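PDB 4HH8: butyrophilin subfamily 1 member A1 from Bos taurus, which probably acts as a membrane receptor in milk-fat droplet secretion and probably inhibits T-cell proliferation, this chain being its extracellular pair of immunoglobulin domains. Local coordinates for residues A59-R64 with V93-Q98; A75-R80 with A102-E107; Y108-R113 with E119-H124; E158-W163 with R207-G212. The protein carries 1 engineered substitution. One frame throughout, in Å; residues are numbered along the deposited sequence.

Interaction 1: residues A59-R64 with V93-Q98. Unlike the reference sequence in segment 59-64: Leu62 (reference Val).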
# COMPACT_ATOMS: atom_id res chain seq x y z
N ALA A 59 13.97 -7.29 15.03
CA ALA A 59 13.28 -6.04 14.77
C ALA A 59 13.41 -5.69 13.30
O ALA A 59 14.21 -6.28 12.59
CB ALA A 59 13.88 -4.93 15.63
N VAL A 60 12.57 -4.76 12.85
CA VAL A 60 12.70 -4.16 11.53
C VAL A 60 13.99 -3.32 11.49
O VAL A 60 14.74 -3.35 10.50
CB VAL A 60 11.45 -3.27 11.22
CG1 VAL A 60 11.64 -2.44 9.94
CG2 VAL A 60 10.24 -4.13 11.11
N PHE A 61 14.22 -2.55 12.55
CA PHE A 61 15.37 -1.65 12.65
C PHE A 61 15.71 -1.45 14.14
O PHE A 61 14.82 -1.33 15.01
CB PHE A 61 15.14 -0.31 11.94
CG PHE A 61 16.29 0.65 12.13
CD1 PHE A 61 17.39 0.63 11.28
CD2 PHE A 61 16.31 1.51 13.21
CE1 PHE A 61 18.47 1.47 11.49
CE2 PHE A 61 17.41 2.34 13.43
CZ PHE A 61 18.49 2.33 12.57
N LEU A 62 17.00 -1.52 14.43
CA LEU A 62 17.47 -1.35 15.79
C LEU A 62 18.76 -0.51 15.83
O LEU A 62 19.76 -0.84 15.18
CB LEU A 62 17.63 -2.69 16.51
CG LEU A 62 18.01 -2.59 17.99
CD1 LEU A 62 17.03 -1.73 18.82
CD2 LEU A 62 18.24 -3.99 18.67
N SER A 63 18.69 0.61 16.54
CA SER A 63 19.87 1.38 16.88
C SER A 63 20.05 1.34 18.38
O SER A 63 19.08 1.52 19.12
CB SER A 63 19.70 2.82 16.45
OG SER A 63 20.92 3.52 16.58
N ARG A 64 21.27 1.07 18.84
CA ARG A 64 21.66 1.33 20.24
C ARG A 64 22.97 2.09 20.29
O ARG A 64 23.85 1.88 19.46
CB ARG A 64 21.85 0.04 21.02
CG ARG A 64 20.58 -0.56 21.58
CD ARG A 64 20.92 -1.54 22.73
NE ARG A 64 20.04 -2.71 22.67
CZ ARG A 64 20.31 -3.83 22.00
NH1 ARG A 64 21.44 -3.96 21.33
NH2 ARG A 64 19.43 -4.82 22.00
N VAL A 93 12.62 11.26 14.40
CA VAL A 93 13.39 10.33 13.56
C VAL A 93 12.44 9.50 12.73
O VAL A 93 11.24 9.57 12.90
CB VAL A 93 14.29 9.35 14.40
CG1 VAL A 93 15.21 10.10 15.27
CG2 VAL A 93 13.45 8.41 15.22
N ALA A 94 12.99 8.69 11.83
CA ALA A 94 12.14 7.78 11.06
C ALA A 94 13.03 6.66 10.63
O ALA A 94 14.25 6.81 10.67
CB ALA A 94 11.54 8.49 9.85
N VAL A 95 12.43 5.54 10.27
CA VAL A 95 13.13 4.44 9.63
C VAL A 95 12.70 4.51 8.19
O VAL A 95 11.50 4.57 7.92
CB VAL A 95 12.76 3.06 10.25
CG1 VAL A 95 13.24 1.90 9.37
CG2 VAL A 95 13.44 2.94 11.58
N ARG A 96 13.69 4.59 7.29
CA ARG A 96 13.48 4.50 5.87
C ARG A 96 13.53 3.02 5.44
O ARG A 96 14.52 2.32 5.71
CB ARG A 96 14.52 5.32 5.11
CG ARG A 96 14.17 5.46 3.61
CD ARG A 96 15.07 6.45 2.84
NE ARG A 96 16.48 6.09 2.89
CZ ARG A 96 17.30 5.94 1.84
NH1 ARG A 96 16.86 6.11 0.59
NH2 ARG A 96 18.58 5.61 2.04
N ILE A 97 12.44 2.55 4.84
CA ILE A 97 12.43 1.22 4.26
C ILE A 97 12.49 1.36 2.75
O ILE A 97 11.63 1.98 2.15
CB ILE A 97 11.19 0.40 4.65
CG1 ILE A 97 11.00 0.45 6.16
CG2 ILE A 97 11.36 -1.08 4.17
CD1 ILE A 97 9.75 -0.26 6.63
N GLN A 98 13.54 0.80 2.15
CA GLN A 98 13.74 0.92 0.71
C GLN A 98 13.03 -0.17 -0.03
O GLN A 98 12.84 -1.28 0.51
CB GLN A 98 15.22 0.84 0.37
CG GLN A 98 15.99 2.03 0.88
CD GLN A 98 17.46 1.97 0.52
OE1 GLN A 98 18.05 0.89 0.40
NE2 GLN A 98 18.06 3.15 0.33
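Phe61 and Val95 make the closest approach here, with Phe61 CD2 lying 3.6 Å from Val95 CG2. The same methyl also rests against the root of the aromatic side chain, where Phe61 CB is 3.7 Å away, so Val95 CG2 touches both the ring and the carbon that carries it. Val95 CG1 reaches only that root, at 3.9 Å from Phe61 CB. The ring meets the methyl at a slant rather than squarely. Phe61 holds CG opposite its own backbone nitrogen (chi1 176°), which carries the ring past the valine. A second, looser touch links Val60 CG1 to Ile97 CD1 at 4.4 Å; the ethyl arm of Ile97 is extended (chi2 176°), and this brings its terminal methyl within range. All four side chains are buried and purely apolar, and the two strands remain apart, the alpha carbons of Phe61 and Val95 being 7.2 Å from each other. That is how the two sheets of an immunoglobulin V-set sandwich face each other: strand 61-64 belongs to the sheet with strand 106-114, strand 92-97 to the opposing one. The presence of two consecutive residues, Val60 and Phe61, on the inner side is explained by a classic beta bulge, in which both lie opposite Trp51 on the neighbouring strand. Trp51 also packs against Val95. Farther out, Val81 and Leu83 of strand 81-85 touch Phe61, while Tyr108 meets both Val60 and Ile97.

Interaction 2: residues A75-R80 with A102-E107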
# COMPACT_ATOMS: atom_id res chain seq x y z
N ALA A 75 16.17 -10.62 8.90
CA ALA A 75 16.99 -10.79 7.68
C ALA A 75 16.39 -10.17 6.42
O ALA A 75 17.11 -9.69 5.55
CB ALA A 75 17.35 -12.26 7.45
N GLU A 76 15.06 -10.19 6.33
CA GLU A 76 14.32 -9.56 5.24
C GLU A 76 14.24 -8.03 5.33
O GLU A 76 13.75 -7.37 4.40
CB GLU A 76 12.91 -10.10 5.22
CG GLU A 76 12.42 -10.46 6.61
CD GLU A 76 10.93 -10.60 6.66
OE1 GLU A 76 10.26 -9.58 6.34
OE2 GLU A 76 10.43 -11.71 7.03
N TYR A 77 14.68 -7.46 6.45
CA TYR A 77 14.83 -6.01 6.50
C TYR A 77 16.26 -5.54 6.39
O TYR A 77 16.50 -4.44 5.92
CB TYR A 77 14.08 -5.42 7.70
CG TYR A 77 12.59 -5.44 7.43
CD1 TYR A 77 12.03 -4.54 6.53
CD2 TYR A 77 11.76 -6.41 8.00
CE1 TYR A 77 10.67 -4.57 6.24
CE2 TYR A 77 10.41 -6.47 7.72
CZ TYR A 77 9.86 -5.55 6.84
OH TYR A 77 8.52 -5.56 6.56
N ARG A 78 17.20 -6.38 6.75
CA ARG A 78 18.62 -6.03 6.73
C ARG A 78 19.04 -5.54 5.40
O ARG A 78 18.75 -6.16 4.40
CB ARG A 78 19.47 -7.25 7.01
CG ARG A 78 20.03 -7.32 8.39
CD ARG A 78 20.76 -8.64 8.49
NE ARG A 78 20.53 -9.27 9.77
CZ ARG A 78 20.53 -10.58 9.97
NH1 ARG A 78 20.70 -11.41 8.93
NH2 ARG A 78 20.33 -11.07 11.20
N GLY A 79 19.78 -4.43 5.39
CA GLY A 79 20.28 -3.91 4.13
C GLY A 79 19.28 -3.06 3.34
O GLY A 79 19.66 -2.48 2.32
N ARG A 80 18.03 -2.96 3.79
CA ARG A 80 17.06 -2.05 3.14
C ARG A 80 16.46 -1.03 4.13
O ARG A 80 15.55 -0.29 3.78
CB ARG A 80 15.97 -2.85 2.39
CG ARG A 80 15.32 -3.98 3.19
CD ARG A 80 14.44 -4.95 2.33
NE ARG A 80 13.32 -4.24 1.74
CZ ARG A 80 12.04 -4.37 2.07
NH1 ARG A 80 11.61 -5.28 2.96
NH2 ARG A 80 11.17 -3.60 1.44
N ALA A 102 4.48 -5.32 -1.17
CA ALA A 102 3.17 -5.65 -0.59
C ALA A 102 3.24 -6.28 0.81
O ALA A 102 2.43 -5.95 1.68
CB ALA A 102 2.39 -6.56 -1.55
N SER A 103 4.18 -7.17 1.03
CA SER A 103 4.38 -7.79 2.37
C SER A 103 4.79 -6.81 3.48
O SER A 103 4.64 -7.12 4.67
CB SER A 103 5.44 -8.89 2.27
OG SER A 103 6.60 -8.36 1.65
N ASP A 104 5.31 -5.63 3.11
CA ASP A 104 5.64 -4.58 4.08
C ASP A 104 4.42 -3.85 4.65
O ASP A 104 4.53 -3.13 5.66
CB ASP A 104 6.56 -3.55 3.43
CG ASP A 104 7.90 -4.13 3.08
OD1 ASP A 104 8.38 -4.99 3.86
OD2 ASP A 104 8.48 -3.71 2.06
N ASP A 105 3.26 -4.02 4.00
CA ASP A 105 2.00 -3.42 4.49
C ASP A 105 1.65 -3.92 5.88
O ASP A 105 1.76 -5.11 6.16
CB ASP A 105 0.87 -3.82 3.54
CG ASP A 105 -0.39 -3.02 3.76
OD1 ASP A 105 -0.63 -2.09 2.97
OD2 ASP A 105 -1.12 -3.30 4.71
N GLY A 106 1.23 -3.01 6.76
CA GLY A 106 0.77 -3.39 8.09
C GLY A 106 1.18 -2.42 9.18
O GLY A 106 1.61 -1.29 8.93
N GLU A 107 1.06 -2.90 10.41
CA GLU A 107 1.28 -2.11 11.62
C GLU A 107 2.73 -2.25 12.06
O GLU A 107 3.28 -3.36 12.11
CB GLU A 107 0.36 -2.64 12.74
CG GLU A 107 0.43 -1.84 14.04
CD GLU A 107 -0.30 -2.54 15.21
OE1 GLU A 107 -1.51 -2.23 15.41
OE2 GLU A 107 0.33 -3.40 15.91
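The guanidinium of Arg80 and the carboxylate of Asp104 meet edge to edge, their planes only 23° apart. NH2 of Arg80 gives an almost straight bond to Asp104 OD2, 2.8 Å long at 178°, arriving on the syn side of the carboxylate. Its companion, Arg80 NH1 to Asp104 OD1, is weak at 3.4 Å, so the paired bridge is lopsided. The carbonyl of Glu76 also lies at the guanidinium edge and takes a weak bond from NH1, while Ile97 packs against the group. Tyr77 and Asp104 run past one another head to tail, the ring inclined to the carboxylate, and the tyrosine hydroxyl gives a weak bond to OD1, with OH 2.8 Å from Asp104 OD1. Each carboxylate oxygen thus has more than one partner, OD2 also accepting from the backbone N of Lys101, which fixes the rotation of the group. The arginine and the N-H donors would probably keep this buried acid ionised. A bend in the Arg80 chain at chi3 (-62°) swings the guanidinium toward the aspartate. Both donors stand on one type II turn, Tyr77 to Arg80, closed by Arg80 N on Tyr77 O at 3.0 Å, with Gly79 at a positive phi. Behind Asp104, its carbonyl receives the hydroxyl of Tyr108, four residues on, a tyrosine corner. Asp104, Gly106, Tyr108 and Cys110 spell the D-x-G-x-Y-x-C signature of immunoglobulin domains, and an arginine just before strand 81-85 bridged to that aspartate is the classic salt bridge closing one end of a V-set domain.

Interaction 3: residues Y108-R113 with E119-H124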
# COMPACT_ATOMS: atom_id res chain seq x y z
N TYR A 108 3.34 -1.13 12.39
CA TYR A 108 4.69 -1.15 12.95
C TYR A 108 4.61 -0.50 14.30
O TYR A 108 3.73 0.33 14.54
CB TYR A 108 5.65 -0.36 12.07
CG TYR A 108 5.94 -1.02 10.76
CD1 TYR A 108 7.17 -1.66 10.52
CD2 TYR A 108 4.97 -1.05 9.74
CE1 TYR A 108 7.45 -2.28 9.31
CE2 TYR A 108 5.23 -1.69 8.51
CZ TYR A 108 6.47 -2.28 8.30
OH TYR A 108 6.74 -2.91 7.10
N ARG A 109 5.54 -0.85 15.18
CA ARG A 109 5.65 -0.17 16.45
C ARG A 109 7.02 0.48 16.58
O ARG A 109 8.04 -0.13 16.26
CB ARG A 109 5.36 -1.14 17.60
CG ARG A 109 3.91 -1.66 17.61
CD ARG A 109 3.55 -2.17 19.00
NE ARG A 109 2.19 -2.71 19.14
CZ ARG A 109 1.15 -2.03 19.63
NH1 ARG A 109 1.28 -0.77 20.03
NH2 ARG A 109 -0.04 -2.63 19.72
N CYS A 110 7.05 1.72 17.07
CA CYS A 110 8.33 2.41 17.31
C CYS A 110 8.56 2.56 18.79
O CYS A 110 7.77 3.20 19.49
CB CYS A 110 8.36 3.78 16.66
SG CYS A 110 6.96 4.84 17.17
N PHE A 111 9.69 2.03 19.24
CA PHE A 111 10.04 1.97 20.64
C PHE A 111 11.32 2.79 20.88
O PHE A 111 12.31 2.61 20.17
CB PHE A 111 10.24 0.49 20.96
CG PHE A 111 10.66 0.20 22.36
CD1 PHE A 111 9.72 0.09 23.39
CD2 PHE A 111 12.00 -0.05 22.65
CE1 PHE A 111 10.11 -0.23 24.68
CE2 PHE A 111 12.41 -0.37 23.94
CZ PHE A 111 11.46 -0.46 24.96
N PHE A 112 11.26 3.68 21.87
CA PHE A 112 12.37 4.54 22.29
C PHE A 112 12.71 4.17 23.73
O PHE A 112 11.82 4.19 24.56
CB PHE A 112 11.94 6.00 22.33
CG PHE A 112 11.81 6.65 21.01
CD1 PHE A 112 12.61 7.73 20.68
CD2 PHE A 112 10.86 6.22 20.09
CE1 PHE A 112 12.47 8.36 19.45
CE2 PHE A 112 10.74 6.83 18.85
CZ PHE A 112 11.53 7.89 18.53
N ARG A 113 13.98 3.88 24.02
CA ARG A 113 14.40 3.58 25.40
C ARG A 113 15.65 4.34 25.83
O ARG A 113 16.65 4.36 25.10
CB ARG A 113 14.63 2.08 25.62
CG ARG A 113 15.52 1.78 26.88
CD ARG A 113 15.82 0.29 27.11
NE ARG A 113 14.59 -0.39 27.50
CZ ARG A 113 14.49 -1.69 27.78
NH1 ARG A 113 15.55 -2.50 27.74
NH2 ARG A 113 13.29 -2.18 28.11
N GLU A 119 9.03 4.10 26.03
CA GLU A 119 7.69 4.36 25.54
C GLU A 119 7.61 3.96 24.07
O GLU A 119 8.63 3.79 23.41
CB GLU A 119 7.31 5.83 25.75
CG GLU A 119 5.86 6.17 25.33
CD GLU A 119 4.81 5.42 26.13
OE1 GLU A 119 4.53 5.84 27.27
OE2 GLU A 119 4.25 4.41 25.61
N GLU A 120 6.38 3.80 23.58
CA GLU A 120 6.16 3.39 22.19
C GLU A 120 4.87 3.91 21.54
O GLU A 120 3.93 4.40 22.21
CB GLU A 120 6.25 1.87 22.06
CG GLU A 120 5.14 1.16 22.80
CD GLU A 120 5.22 -0.32 22.62
OE1 GLU A 120 6.05 -0.96 23.30
OE2 GLU A 120 4.43 -0.85 21.81
N ALA A 121 4.85 3.82 20.21
CA ALA A 121 3.72 4.27 19.42
C ALA A 121 3.59 3.36 18.24
O ALA A 121 4.37 2.43 18.08
CB ALA A 121 3.91 5.70 18.97
N ILE A 122 2.61 3.64 17.40
CA ILE A 122 2.20 2.79 16.30
C ILE A 122 2.31 3.61 15.04
O ILE A 122 1.93 4.77 15.03
CB ILE A 122 0.73 2.32 16.52
CG1 ILE A 122 0.68 1.30 17.66
CG2 ILE A 122 0.09 1.72 15.25
CD1 ILE A 122 -0.71 1.00 18.19
N VAL A 123 2.90 3.03 13.99
CA VAL A 123 2.85 3.61 12.64
C VAL A 123 2.24 2.58 11.70
O VAL A 123 2.59 1.38 11.75
CB VAL A 123 4.26 3.97 12.11
CG1 VAL A 123 4.18 4.95 10.90
CG2 VAL A 123 5.11 4.56 13.17
N HIS A 124 1.32 3.02 10.86
CA HIS A 124 0.70 2.12 9.92
C HIS A 124 1.34 2.42 8.60
O HIS A 124 1.37 3.57 8.21
CB HIS A 124 -0.83 2.31 9.84
CG HIS A 124 -1.54 2.01 11.13
ND1 HIS A 124 -1.79 0.72 11.57
CD2 HIS A 124 -2.05 2.84 12.08
CE1 HIS A 124 -2.44 0.77 12.72
NE2 HIS A 124 -2.60 2.05 13.06
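Tyr108 opens the ladder, its N bonding to Val123 O at 2.7 Å, and Val123 N returns the bond to Tyr108 O. The same Val123 oxygen lies in the plane of the tyrosine ring, at its edge. Arg109 next points to the other side of the sheet. Its extended chain runs beside Ile122, pointing the same way, and NH1 lies close alongside the isoleucine, 3.2 Å from Ile122 CD1. Glu120 crosses from the other flank, so that Arg109 NH1 and Glu120 OE2 form a long salt bridge of 3.6 Å. Cut back to an alanine, Arg109 would probably leave the Glu120 carboxylate without this counter-charge and the flank of Ile122 uncovered. Cys110, paired with Ala121 through two backbone bonds, turns inward; a chi1 of 56° brings SG to 3.6 Å from Ala121 CB, and SG is joined to Cys36 in the disulfide across the sandwich. Phe111 returns to the Arg109 side, its ring nearly perpendicular (87°) to the Glu120 carboxylate. Phe112 faces inward with Cys110, and its N makes a straight bond of 3.0 Å (175°) to Glu119 O. This V-set hairpin thus has two chemistries: Tyr108, Cys110, Phe112, Ala121 and Val123 make the inward face largely apolar, with Glu119 at its end, whereas the Arg109, Phe111, Glu120 and Ile122 face mixes charge with apolar flanks on side chains that are partly exposed.

Interaction 4: residues E158-W163 with R207-G212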
# COMPACT_ATOMS: atom_id res chain seq x y z
N GLU A 158 -6.53 -4.96 -3.22
CA GLU A 158 -7.62 -5.29 -4.13
C GLU A 158 -8.17 -3.99 -4.76
O GLU A 158 -8.58 -3.09 -4.04
CB GLU A 158 -8.74 -6.02 -3.37
CG GLU A 158 -8.37 -7.44 -2.87
CD GLU A 158 -7.69 -7.46 -1.46
OE1 GLU A 158 -7.14 -6.45 -0.98
OE2 GLU A 158 -7.74 -8.51 -0.81
N PRO A 159 -8.17 -3.91 -6.08
CA PRO A 159 -8.67 -2.74 -6.80
C PRO A 159 -10.20 -2.85 -7.07
O PRO A 159 -10.77 -3.95 -7.05
CB PRO A 159 -7.88 -2.80 -8.12
CG PRO A 159 -7.85 -4.33 -8.36
CD PRO A 159 -7.60 -4.92 -7.02
N GLN A 160 -10.86 -1.73 -7.30
CA GLN A 160 -12.29 -1.70 -7.53
C GLN A 160 -12.50 -1.60 -9.02
O GLN A 160 -11.71 -0.97 -9.72
CB GLN A 160 -12.91 -0.49 -6.81
CG GLN A 160 -14.31 0.04 -7.30
CD GLN A 160 -14.68 1.39 -6.66
OE1 GLN A 160 -14.65 2.44 -7.30
NE2 GLN A 160 -14.96 1.37 -5.37
N VAL A 161 -13.54 -2.27 -9.51
CA VAL A 161 -13.93 -2.25 -10.90
C VAL A 161 -15.24 -1.44 -10.99
O VAL A 161 -16.12 -1.65 -10.20
CB VAL A 161 -14.20 -3.67 -11.40
CG1 VAL A 161 -14.60 -3.66 -12.86
CG2 VAL A 161 -12.94 -4.62 -11.20
N GLN A 162 -15.36 -0.54 -11.97
CA GLN A 162 -16.60 0.19 -12.18
C GLN A 162 -16.91 0.18 -13.68
O GLN A 162 -16.06 0.53 -14.48
CB GLN A 162 -16.48 1.63 -11.59
CG GLN A 162 -17.51 2.69 -12.05
CD GLN A 162 -16.97 4.17 -11.97
OE1 GLN A 162 -15.98 4.56 -12.64
NE2 GLN A 162 -17.63 4.99 -11.15
N TRP A 163 -18.09 -0.28 -14.05
CA TRP A 163 -18.55 -0.18 -15.42
C TRP A 163 -19.47 1.02 -15.57
O TRP A 163 -20.32 1.24 -14.72
CB TRP A 163 -19.34 -1.41 -15.84
CG TRP A 163 -18.57 -2.67 -15.76
CD1 TRP A 163 -18.41 -3.48 -14.66
CD2 TRP A 163 -17.84 -3.27 -16.81
NE1 TRP A 163 -17.65 -4.56 -14.97
CE2 TRP A 163 -17.27 -4.45 -16.29
CE3 TRP A 163 -17.64 -2.95 -18.17
CZ2 TRP A 163 -16.52 -5.33 -17.08
CZ3 TRP A 163 -16.87 -3.83 -18.96
CH2 TRP A 163 -16.32 -5.00 -18.39
N ARG A 207 -9.85 1.07 -10.13
CA ARG A 207 -9.41 2.13 -9.26
C ARG A 207 -8.69 1.60 -8.05
O ARG A 207 -9.19 0.72 -7.37
CB ARG A 207 -10.65 2.93 -8.80
CG ARG A 207 -10.33 4.14 -7.94
CD ARG A 207 -11.61 4.94 -7.67
NE ARG A 207 -11.37 6.07 -6.78
CZ ARG A 207 -10.99 7.28 -7.19
NH1 ARG A 207 -10.77 7.51 -8.49
NH2 ARG A 207 -10.83 8.24 -6.30
N ASN A 208 -7.53 2.18 -7.75
CA ASN A 208 -6.90 1.97 -6.46
C ASN A 208 -7.48 2.99 -5.46
O ASN A 208 -7.12 4.18 -5.51
CB ASN A 208 -5.39 2.12 -6.62
CG ASN A 208 -4.63 1.71 -5.40
OD1 ASN A 208 -4.94 2.15 -4.32
ND2 ASN A 208 -3.57 0.87 -5.58
N LEU A 209 -8.33 2.52 -4.54
CA LEU A 209 -9.05 3.36 -3.55
C LEU A 209 -8.14 4.04 -2.52
O LEU A 209 -8.43 5.12 -2.05
CB LEU A 209 -10.09 2.52 -2.81
CG LEU A 209 -11.11 1.90 -3.76
CD1 LEU A 209 -12.08 1.08 -2.95
CD2 LEU A 209 -11.82 3.03 -4.44
N LEU A 210 -7.02 3.40 -2.23
CA LEU A 210 -6.02 3.90 -1.33
C LEU A 210 -5.25 5.11 -1.89
O LEU A 210 -5.04 6.11 -1.19
CB LEU A 210 -5.07 2.74 -1.04
CG LEU A 210 -4.14 2.77 0.15
CD1 LEU A 210 -4.84 3.27 1.45
CD2 LEU A 210 -3.62 1.34 0.31
N LEU A 211 -4.85 5.03 -3.16
CA LEU A 211 -4.27 6.19 -3.85
C LEU A 211 -5.30 7.18 -4.37
O LEU A 211 -4.94 8.32 -4.66
CB LEU A 211 -3.39 5.75 -5.04
CG LEU A 211 -2.15 4.90 -4.76
CD1 LEU A 211 -1.49 4.48 -6.05
CD2 LEU A 211 -1.16 5.65 -3.89
N GLY A 212 -6.56 6.78 -4.52
CA GLY A 212 -7.56 7.61 -5.18
C GLY A 212 -7.16 7.85 -6.64
O GLY A 212 -7.24 8.99 -7.15
O HOH W 1 -8.17 -0.39 -3.69
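Arg207 N donates to Gln160 O over 2.8 Å, lying in the carbonyl plane, and Gln160 N answers with a nearly straight bond (174°) of 3.0 Å to Arg207 O. This antiparallel hydrogen-bonded pair sends both side chains to one face of the sheet. Gln160, its CG opposite the backbone N (chi1 159°) and its chain extended, runs beside Arg207, OE1 of Gln160 lying 4.0 Å from Arg207 CD. Leu209 crosses the glutamine at about a right angle and sets CD2 3.7 Å from Gln160 NE2. Swapping Gln160 for a glycine would probably leave one flank of Leu209 and the aliphatic part of Arg207 uncovered. Strands 160-165 and 201-208 are neighbours in one sheet of the second immunoglobulin domain, and the pair sits where the first begins and the second ends, before strand 213-220. There Asn208 forms an Asx motif: its OD1 takes Leu211 N at 3.1 Å, while its ND2 donates to Ala129 O. A water links the segments, donating to Glu158 O at 2.8 Å and accepting from Leu209 N at 3.0 Å. Gly212 C lies over one face of the Arg207 guanidinium, toward its rim; NH1 forms a salt bridge with Glu214.

Overall arrangement
Interactions 1, 2 and 3 lie together in the first, V-set domain. The centres of 1 and 2, and of 1 and 3, are about 11 Å apart, and those of 2 and 3 about 16 Å. Interaction 1 meets interaction 2 through Gln98 N and Arg80 O, 2.8 Å apart, a probable hydrogen bond, and interaction 3 where Val93 CG2 lies 3.9 Å from Phe112 CZ. Strand 106-114 serves both 2 and 3, which also meet at the Tyr77 and Tyr108 hydroxyls. Interaction 4, in the second domain, is centred about 31 Å from 1 and 3, yet its nearest atoms come within about 5 Å of interaction 2 without touching it, near the domain junction.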